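Local coordinates for protein galactan 1,3-beta-galactosidase (Phanerochaete chrysosporium, PDB 7BYV) that probably splits galactose units from the end of beta-1,3-galactan chains as an exo-acting glycoside hydrolase of family 43, and binds beta-1,3-linked galactose, at residues His21-Leu26 against Gln243-Leu248; Phe35-Ser40 against Val80-Lys85. The protein carries 1 engineered substitution. All coordinates share one frame; numbering follows the deposited sequence.

In the fold
Both contacts lie in the family 43 catalytic domain, a five-bladed beta-propeller, with centres about 10 Å apart. Interaction 1 sets the innermost strand of the last blade beside that of the first; interaction 2 sets the next strand of the first blade against the innermost strand of the second. Their first-blade segments share a sheet: strands 23-28 and 31-37 are neighbours in it, with probable hydrogen bonds from Glu37 N to His21 O (2.6 Å) and from Phe35 N to Gly24 O (2.8 Å). Both also reach one galactose. Gln243 of interaction 1 and Glu82 and Arg83 of interaction 2 bind it, and Gln243 OE1 lies 3.0 Å from Arg83 NH2. Asp138 is a further hydrogen-bonding partner of the sugar.

Interaction 1: His21-Leu26 against Gln243-Leu248; sequences HGAGIL and QNAFDL. With GAL (beta-D-galactopyranose), chain C.
Ile25 packs over one face of the Phe246 ring in a CH-pi contact, with CB 3.9 Å from the ring centroid and 29° off its normal. CG1 leans on the CD2 side, while the backbone N of Ile25 sits above the ring centre. Because CG of Phe246 is anti to its backbone N (chi1 -163°), the ring lies along the backbone of residues 24-25 and brings CZ to 3.4 Å from Ile25 O. Further apolar contacts are Ile25 CG2 with Leu248 CD1 (4.0 Å), the side chains crossing at about a right angle, and Ala23 CB with Ala245 CB (4.1 Å). The strands run almost parallel, their axes 5.4 Å apart, yet no hydrogen bond joins them: they are innermost strands of the first and last blades of the family 43 five-bladed propeller, whose sheets meet here by packing. A classic beta bulge places Ala245 and Phe246 both opposite Met257, and both direct CB toward 21-26. Among polar atoms, Ala23 O and Ala245 O, two acceptors, lie 3.3 Å apart; Lys85 NZ donates to Ala23 O. Asn244 ND2 donates to the syn side of Asp247 OD2, which lies near the amide plane of Asn244. At the sugar end, Gln243 NE2 makes a weak hydrogen bond of 3.4 Å to galactose O2; Trp261 and Ser204, hydrogen-bonded to OE1 and NE2 respectively, hold its amide.

Interaction 2: Phe35-Ser40 against Val80-Lys85; sequences FGEDKS and VVERPK. With GAL (beta-D-galactopyranose), chain C.
Glu37 reaches over strand 80-85 and takes hold of its backbone at Arg83. Its chain is bent at chi2 (142°), which brings the carboxylate to the backbone of Glu82 and Arg83 while CG rests near Val81 O. OE1 accepts from Arg83 N at 3.1 Å in a nearly straight bond (175°) that comes from well above the carboxylate plane. OE2 turns its anti lone pair to Lys39 NZ, closing a salt bridge of 2.6 Å. The side chains of Glu82 and Glu37 cross at a slant, their carboxylate planes 26° apart; Glu37 OE2 and Glu82 OE2 are 4.6 Å apart and do not bond. The Glu82 carboxylate serves the sugar: OE1 accepts from galactose O4 (2.9 Å) and O3 (3.2 Å), while OE2 is hydrogen-bonded to Tyr106 OH. The side chain of Arg83 starts away from 35-40 and is extended from CG to NE; NH2 donates to galactose O2 at 3.1 Å, with the oxygen at the guanidinium edge, and a weaker bond goes to O3. Farther along, the Pro84 ring lies against the first-blade strand, CG 3.8 Å from Gly36 CA and also touching Phe35 CB. The two strands are antiparallel but belong to successive propeller blades. With an alanine in place of Glu37, Arg83 N and Lys39 NZ would probably be left without these partners, and the backbone between the two sugar-binding residues would be less firmly held. Glu37 is thus a second-shell residue: its buried carboxylate is met by a backbone N-H and an ammonium group, and through Arg83 N it probably steadies the chain from which Glu82 and Arg83 bind galactose.

Interaction 1: His21-Leu26 against Gln243-Leu248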
loop_
_atom_site.group_PDB
_atom_site.type_symbol
_atom_site.label_atom_id
_atom_site.label_comp_id
_atom_site.label_asym_id
_atom_site.label_seq_id
_atom_site.Cartn_x
_atom_site.Cartn_y
_atom_site.Cartn_z
ATOM N N HIS A 21 8.019 4.072 0.595
ATOM C CA HIS A 21 6.620 4.470 0.491
ATOM C C HIS A 21 6.349 5.219 -0.817
ATOM O O HIS A 21 7.227 5.886 -1.375
ATOM C CB HIS A 21 6.212 5.337 1.686
ATOM C CG HIS A 21 6.692 4.809 3.001
ATOM N ND1 HIS A 21 6.042 3.802 3.683
ATOM C CD2 HIS A 21 7.770 5.137 3.752
ATOM C CE1 HIS A 21 6.695 3.538 4.801
ATOM N NE2 HIS A 21 7.748 4.335 4.868
ATOM N N GLY A 22 5.115 5.107 -1.300
ATOM C CA GLY A 22 4.785 5.611 -2.621
ATOM C C GLY A 22 5.313 4.739 -3.740
ATOM O O GLY A 22 5.783 5.261 -4.762
ATOM N N ALA A 23 5.208 3.418 -3.587
ATOM C CA ALA A 23 5.994 2.474 -4.363
ATOM C C ALA A 23 5.964 2.744 -5.868
ATOM O O ALA A 23 4.931 3.092 -6.449
ATOM C CB ALA A 23 5.487 1.064 -4.085
ATOM N N GLY A 24 7.128 2.593 -6.490
ATOM C CA GLY A 24 7.225 2.466 -7.924
ATOM C C GLY A 24 8.029 1.219 -8.218
ATOM O O GLY A 24 9.087 1.026 -7.610
ATOM N N ILE A 25 7.559 0.354 -9.115
ATOM C CA ILE A 25 8.223 -0.914 -9.377
ATOM C C ILE A 25 8.727 -0.950 -10.813
ATOM O O ILE A 25 8.034 -0.517 -11.742
ATOM C CB ILE A 25 7.292 -2.103 -9.094
ATOM C CG1 ILE A 25 6.750 -2.008 -7.671
ATOM C CG2 ILE A 25 8.030 -3.403 -9.292
ATOM C CD1 ILE A 25 7.788 -2.200 -6.585
ATOM N N LEU A 26 9.952 -1.466 -10.979
ATOM C CA LEU A 26 10.617 -1.668 -12.261
ATOM C C LEU A 26 11.220 -3.061 -12.268
ATOM O O LEU A 26 11.814 -3.479 -11.271
ATOM C CB LEU A 26 11.722 -0.637 -12.485
ATOM C CG LEU A 26 12.691 -0.875 -13.647
ATOM C CD1 LEU A 26 12.195 -0.185 -14.906
ATOM C CD2 LEU A 26 14.087 -0.397 -13.285
ATOM N N GLN A 243 -3.919 3.238 0.320
ATOM C CA GLN A 243 -4.025 4.125 -0.816
ATOM C C GLN A 243 -3.107 3.586 -1.893
ATOM O O GLN A 243 -1.952 3.249 -1.611
ATOM C CB GLN A 243 -3.649 5.564 -0.450
ATOM C CG GLN A 243 -4.116 6.556 -1.490
ATOM C CD GLN A 243 -3.558 7.946 -1.308
ATOM O OE1 GLN A 243 -2.475 8.137 -0.751
ATOM N NE2 GLN A 243 -4.300 8.931 -1.782
ATOM N N ASN A 244 -3.626 3.515 -3.117
ATOM C CA ASN A 244 -2.874 2.979 -4.245
ATOM C C ASN A 244 -1.478 3.579 -4.330
ATOM O O ASN A 244 -1.279 4.772 -4.074
ATOM C CB ASN A 244 -3.623 3.254 -5.543
ATOM C CG ASN A 244 -3.114 2.425 -6.683
ATOM O OD1 ASN A 244 -2.845 1.226 -6.534
ATOM N ND2 ASN A 244 -2.966 3.057 -7.843
ATOM N N ALA A 245 -0.503 2.741 -4.700
ATOM C CA ALA A 245 0.835 3.253 -4.977
ATOM C C ALA A 245 1.284 2.745 -6.330
ATOM O O ALA A 245 1.707 3.521 -7.191
ATOM C CB ALA A 245 1.841 2.840 -3.895
ATOM N N PHE A 246 1.173 1.439 -6.524
ATOM C CA PHE A 246 1.603 0.834 -7.767
ATOM C C PHE A 246 0.729 -0.367 -8.040
ATOM O O PHE A 246 0.242 -1.008 -7.108
ATOM C CB PHE A 246 3.062 0.404 -7.714
ATOM C CG PHE A 246 3.637 0.157 -9.050
ATOM C CD1 PHE A 246 4.027 1.225 -9.854
ATOM C CD2 PHE A 246 3.768 -1.132 -9.531
ATOM C CE1 PHE A 246 4.559 1.014 -11.116
ATOM C CE2 PHE A 246 4.294 -1.348 -10.799
ATOM C CZ PHE A 246 4.687 -0.265 -11.591
ATOM N N ASP A 247 0.522 -0.668 -9.317
ATOM C CA ASP A 247 -0.304 -1.807 -9.699
ATOM C C ASP A 247 0.489 -2.649 -10.677
ATOM O O ASP A 247 0.698 -2.243 -11.825
ATOM C CB ASP A 247 -1.638 -1.364 -10.288
ATOM C CG ASP A 247 -2.349 -0.378 -9.398
ATOM O OD1 ASP A 247 -2.775 -0.767 -8.287
ATOM O OD2 ASP A 247 -2.461 0.805 -9.788
ATOM N N LEU A 248 0.937 -3.814 -10.220
ATOM C CA LEU A 248 1.924 -4.544 -10.988
ATOM C C LEU A 248 1.281 -5.742 -11.668
ATOM O O LEU A 248 0.637 -6.553 -10.993
ATOM C CB LEU A 248 3.069 -5.002 -10.084
ATOM C CG LEU A 248 4.165 -5.826 -10.762
ATOM C CD1 LEU A 248 5.101 -4.915 -11.554
ATOM C CD2 LEU A 248 4.920 -6.655 -9.721
HETATM C C1 GAL C . -2.133 13.201 -0.401
HETATM C C2 GAL C . -1.123 12.285 -1.223
HETATM C C3 GAL C . 0.107 11.899 -0.434
HETATM C C4 GAL C . 0.650 13.139 0.302
HETATM C C5 GAL C . -0.386 13.576 1.388
HETATM C C6 GAL C . -0.305 15.051 1.894
HETATM O O2 GAL C . -1.688 11.091 -1.706
HETATM O O3 GAL C . 1.112 11.427 -1.332
HETATM O O4 GAL C . 0.932 14.213 -0.635
HETATM O O5 GAL C . -1.804 13.305 1.022
HETATM O O6 GAL C . -1.391 15.369 2.782
#

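Interaction 2: Phe35-Ser40 against Val80-Lys85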
loop_
_atom_site.group_PDB
_atom_site.type_symbol
_atom_site.label_atom_id
_atom_site.label_comp_id
_atom_site.label_asym_id
_atom_site.label_seq_id
_atom_site.Cartn_x
_atom_site.Cartn_y
_atom_site.Cartn_z
ATOM N N PHE A 35 11.087 1.279 -5.687
ATOM C CA PHE A 35 11.472 2.634 -5.328
ATOM C C PHE A 35 10.450 3.235 -4.368
ATOM O O PHE A 35 9.251 2.944 -4.443
ATOM C CB PHE A 35 11.593 3.520 -6.576
ATOM C CG PHE A 35 12.719 3.136 -7.486
ATOM C CD1 PHE A 35 12.531 2.186 -8.481
ATOM C CD2 PHE A 35 13.969 3.728 -7.353
ATOM C CE1 PHE A 35 13.572 1.829 -9.327
ATOM C CE2 PHE A 35 15.021 3.371 -8.191
ATOM C CZ PHE A 35 14.824 2.416 -9.174
ATOM N N GLY A 36 10.923 4.088 -3.468
ATOM C CA GLY A 36 9.967 4.746 -2.600
ATOM C C GLY A 36 10.567 5.935 -1.886
ATOM O O GLY A 36 11.774 6.175 -1.926
ATOM N N GLU A 37 9.692 6.687 -1.235
ATOM C CA GLU A 37 10.147 7.729 -0.336
ATOM C C GLU A 37 10.762 7.097 0.907
ATOM O O GLU A 37 10.207 6.154 1.476
ATOM C CB GLU A 37 8.986 8.639 0.060
ATOM C CG GLU A 37 8.230 9.202 -1.107
ATOM C CD GLU A 37 6.726 9.273 -0.865
ATOM O OE1 GLU A 37 5.965 8.695 -1.677
ATOM O OE2 GLU A 37 6.305 9.911 0.130
ATOM N N ASP A 38 11.922 7.603 1.314
ATOM C CA ASP A 38 12.490 7.255 2.603
ATOM C C ASP A 38 11.847 8.160 3.640
ATOM O O ASP A 38 11.932 9.386 3.541
ATOM C CB ASP A 38 14.012 7.420 2.576
ATOM C CG ASP A 38 14.698 6.911 3.850
ATOM O OD1 ASP A 38 15.844 6.411 3.737
ATOM O OD2 ASP A 38 14.104 7.010 4.951
ATOM N N LYS A 39 11.190 7.566 4.626
ATOM C CA LYS A 39 10.487 8.366 5.619
ATOM C C LYS A 39 10.985 8.096 7.041
ATOM O O LYS A 39 10.292 8.432 8.015
ATOM C CB LYS A 39 8.977 8.157 5.473
ATOM C CG LYS A 39 8.444 8.814 4.181
ATOM C CD LYS A 39 6.926 8.802 4.081
ATOM C CE LYS A 39 6.361 10.202 3.786
ATOM N NZ LYS A 39 6.861 10.810 2.512
ATOM N N SER A 40 12.204 7.541 7.163
ATOM C CA SER A 40 12.929 7.319 8.415
ATOM C C SER A 40 12.760 8.469 9.393
ATOM O O SER A 40 12.720 8.262 10.609
ATOM C CB SER A 40 14.428 7.138 8.151
ATOM O OG SER A 40 14.716 5.959 7.415
ATOM N N VAL A 80 9.613 18.479 -1.224
ATOM C CA VAL A 80 8.838 17.252 -1.123
ATOM C C VAL A 80 9.064 16.457 -2.402
ATOM O O VAL A 80 9.017 17.020 -3.504
ATOM C CB VAL A 80 7.343 17.574 -0.922
ATOM C CG1 VAL A 80 6.456 16.451 -1.422
ATOM C CG2 VAL A 80 7.058 17.893 0.536
ATOM N N VAL A 81 9.325 15.160 -2.257
ATOM C CA VAL A 81 9.598 14.270 -3.383
ATOM C C VAL A 81 8.787 12.998 -3.163
ATOM O O VAL A 81 9.129 12.186 -2.297
ATOM C CB VAL A 81 11.090 13.949 -3.527
ATOM C CG1 VAL A 81 11.322 12.793 -4.529
ATOM C CG2 VAL A 81 11.851 15.194 -3.929
ATOM N N GLU A 82 7.730 12.813 -3.954
ATOM C CA GLU A 82 6.752 11.769 -3.692
ATOM C C GLU A 82 6.554 10.880 -4.906
ATOM O O GLU A 82 6.740 11.303 -6.051
ATOM C CB GLU A 82 5.429 12.366 -3.271
ATOM C CG GLU A 82 5.549 13.081 -1.954
ATOM C CD GLU A 82 4.230 13.589 -1.428
ATOM O OE1 GLU A 82 3.260 13.658 -2.218
ATOM O OE2 GLU A 82 4.180 13.928 -0.219
ATOM N N ARG A 83 6.180 9.637 -4.625
ATOM C CA ARG A 83 5.809 8.622 -5.601
ATOM C C ARG A 83 6.817 8.541 -6.735
ATOM O O ARG A 83 6.490 8.887 -7.873
ATOM C CB ARG A 83 4.414 8.909 -6.156
ATOM C CG ARG A 83 3.432 9.299 -5.086
ATOM C CD ARG A 83 1.960 9.198 -5.519
ATOM N NE ARG A 83 1.081 9.341 -4.358
ATOM C CZ ARG A 83 0.562 8.306 -3.696
ATOM N NH1 ARG A 83 0.817 7.071 -4.115
ATOM N NH2 ARG A 83 -0.219 8.500 -2.631
ATOM N N PRO A 84 8.047 8.105 -6.479
ATOM C CA PRO A 84 8.984 7.901 -7.588
ATOM C C PRO A 84 8.524 6.751 -8.474
ATOM O O PRO A 84 8.115 5.691 -7.989
ATOM C CB PRO A 84 10.311 7.586 -6.884
ATOM C CG PRO A 84 9.920 7.061 -5.556
ATOM C CD PRO A 84 8.660 7.785 -5.178
ATOM N N LYS A 85 8.573 6.982 -9.781
ATOM C CA LYS A 85 8.319 5.954 -10.772
ATOM C C LYS A 85 9.533 5.868 -11.681
ATOM O O LYS A 85 10.259 6.852 -11.856
ATOM C CB LYS A 85 7.065 6.259 -11.582
ATOM C CG LYS A 85 5.847 6.440 -10.731
ATOM C CD LYS A 85 5.340 5.117 -10.177
ATOM C CE LYS A 85 4.245 5.357 -9.152
ATOM N NZ LYS A 85 4.832 5.787 -7.865
HETATM C C1 GAL C . -2.133 13.201 -0.401
HETATM C C2 GAL C . -1.123 12.285 -1.223
HETATM C C3 GAL C . 0.107 11.899 -0.434
HETATM C C4 GAL C . 0.650 13.139 0.302
HETATM C C5 GAL C . -0.386 13.576 1.388
HETATM C C6 GAL C . -0.305 15.051 1.894
HETATM O O2 GAL C . -1.688 11.091 -1.706
HETATM O O3 GAL C . 1.112 11.427 -1.332
HETATM O O4 GAL C . 0.932 14.213 -0.635
HETATM O O5 GAL C . -1.804 13.305 1.022
HETATM O O6 GAL C . -1.391 15.369 2.782
#